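Local coordinates for beta-ketoacyl-[acyl-carrier-protein] synthase FabY (Pseudomonas aeruginosa, PDB 4CW4) that condenses acetyl-CoA with malonyl-ACP to give the acetoacetyl-ACP primer that starts bacterial fatty acid synthesis, at residues T265-I268 against N269-L273. Residues are numbered along the deposited sequence; the frame is centred on the assembly and turned at random.
Sequences TDFI and NAYVL
Thr265 O, Asp266 O and Phe267 O receive the amides of Asn269, Ala270 and Tyr271 in the i to i+4 pattern of an alpha-helix, but Ile268 O takes two donors as the helix widens into a pi-type turn. Leu273 N reaches Ile268 O at 2.9 Å, nearly straight (N-H...O 175°), whereas Val272 N, 3.1 Å from Ile268 O, stands above the carbonyl plane and is more bent. One turn apart, Phe267 and Tyr271 form a T-shaped pair with planes at 89°: the Tyr271 edge is directed at the Phe267 face, with Tyr271 CE2 over the ring centre and 3.8 Å from Phe267 CD1. The methyl of Ala270 lies over one face of the tyrosine. Ile268 and Leu273 point the same way side by side; with chi1 at -68°, Ile268 puts CG2 opposite its backbone N, and that methyl meets Leu273 CD1 at 3.7 Å. Both side chains also pack on Val224 of strand 222-225. Tyr271 OH hydrogen-bonds to Lys401 O of the second subunit, while Asp266 pairs OD2 with Ser262 OG and OD1 with Asn543 ND2 of that subunit. This ketosynthase helix thus lies at the dimer interface, its buried tyrosine hydroxyl and carboxylate both satisfied, and Ile268 O serves both amides where i+4 bonding gives way to i+5.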
loop_
_atom_site.group_PDB
_atom_site.type_symbol
_atom_site.label_atom_id
_atom_site.label_comp_id
_atom_site.label_asym_id
_atom_site.label_seq_id
_atom_site.Cartn_x
_atom_site.Cartn_y
_atom_site.Cartn_z
ATOM N N THR A 265 6.917 -4.235 -6.332
ATOM C CA THR A 265 7.566 -3.067 -6.921
ATOM C C THR A 265 9.070 -3.069 -6.621
ATOM O O THR A 265 9.904 -2.906 -7.514
ATOM C CB THR A 265 6.958 -1.789 -6.292
ATOM O OG1 THR A 265 5.532 -1.888 -6.366
ATOM C CG2 THR A 265 7.471 -0.539 -6.999
ATOM N N ASP A 266 9.414 -3.241 -5.349
ATOM C CA ASP A 266 10.806 -3.191 -4.937
ATOM C C ASP A 266 11.647 -4.248 -5.654
ATOM O O ASP A 266 12.788 -3.999 -6.013
ATOM C CB ASP A 266 10.918 -3.403 -3.420
ATOM C CG ASP A 266 10.163 -2.359 -2.607
ATOM O OD1 ASP A 266 10.045 -1.192 -3.040
ATOM O OD2 ASP A 266 9.672 -2.730 -1.512
ATOM N N PHE A 267 11.094 -5.445 -5.845
ATOM C CA PHE A 267 11.835 -6.506 -6.522
ATOM C C PHE A 267 12.138 -6.131 -7.977
ATOM O O PHE A 267 13.167 -6.496 -8.515
ATOM C CB PHE A 267 11.068 -7.831 -6.472
ATOM C CG PHE A 267 11.489 -8.726 -5.341
ATOM C CD1 PHE A 267 11.747 -8.218 -4.083
ATOM C CD2 PHE A 267 11.650 -10.088 -5.544
ATOM C CE1 PHE A 267 12.147 -9.027 -3.049
ATOM C CE2 PHE A 267 12.074 -10.914 -4.498
ATOM C CZ PHE A 267 12.324 -10.376 -3.250
ATOM N N ILE A 268 11.247 -5.406 -8.622
ATOM C CA ILE A 268 11.511 -4.998 -10.000
ATOM C C ILE A 268 12.677 -4.004 -10.084
ATOM O O ILE A 268 13.554 -4.148 -10.932
ATOM C CB ILE A 268 10.249 -4.424 -10.652
ATOM C CG1 ILE A 268 9.216 -5.535 -10.843
ATOM C CG2 ILE A 268 10.545 -3.787 -12.008
ATOM C CD1 ILE A 268 7.841 -5.016 -11.155
ATOM N N ASN A 269 12.697 -2.993 -9.221
ATOM C CA ASN A 269 13.837 -2.077 -9.192
ATOM C C ASN A 269 15.160 -2.788 -8.886
ATOM O O ASN A 269 16.165 -2.525 -9.534
ATOM C CB ASN A 269 13.612 -0.962 -8.174
ATOM C CG ASN A 269 12.479 -0.054 -8.558
ATOM O OD1 ASN A 269 12.323 0.307 -9.733
ATOM N ND2 ASN A 269 11.680 0.342 -7.569
ATOM N N ALA A 270 15.131 -3.686 -7.901
ATOM C CA ALA A 270 16.330 -4.300 -7.347
ATOM C C ALA A 270 16.907 -5.426 -8.180
ATOM O O ALA A 270 18.113 -5.635 -8.163
ATOM C CB ALA A 270 16.046 -4.810 -5.965
ATOM N N TYR A 271 16.045 -6.180 -8.865
ATOM C CA TYR A 271 16.484 -7.434 -9.486
ATOM C C TYR A 271 16.165 -7.555 -10.959
ATOM O O TYR A 271 16.720 -8.416 -11.623
ATOM C CB TYR A 271 15.871 -8.617 -8.744
ATOM C CG TYR A 271 16.160 -8.585 -7.259
ATOM C CD1 TYR A 271 17.462 -8.411 -6.774
ATOM C CD2 TYR A 271 15.136 -8.728 -6.340
ATOM C CE1 TYR A 271 17.717 -8.364 -5.403
ATOM C CE2 TYR A 271 15.380 -8.697 -4.975
ATOM C CZ TYR A 271 16.674 -8.512 -4.510
ATOM O OH TYR A 271 16.898 -8.498 -3.150
ATOM N N VAL A 272 15.281 -6.707 -11.468
ATOM C CA VAL A 272 14.874 -6.797 -12.882
ATOM C C VAL A 272 15.423 -5.630 -13.710
ATOM O O VAL A 272 16.146 -5.838 -14.669
ATOM C CB VAL A 272 13.336 -6.904 -13.017
ATOM C CG1 VAL A 272 12.911 -7.087 -14.481
ATOM C CG2 VAL A 272 12.815 -8.047 -12.150
ATOM N N LEU A 273 15.110 -4.402 -13.312
ATOM C CA LEU A 273 15.494 -3.230 -14.096
ATOM C C LEU A 273 16.766 -2.547 -13.612
ATOM O O LEU A 273 17.401 -1.834 -14.380
ATOM C CB LEU A 273 14.380 -2.191 -14.066
ATOM C CG LEU A 273 13.010 -2.677 -14.524
ATOM C CD1 LEU A 273 12.027 -1.515 -14.485
ATOM C CD2 LEU A 273 13.092 -3.249 -15.913
#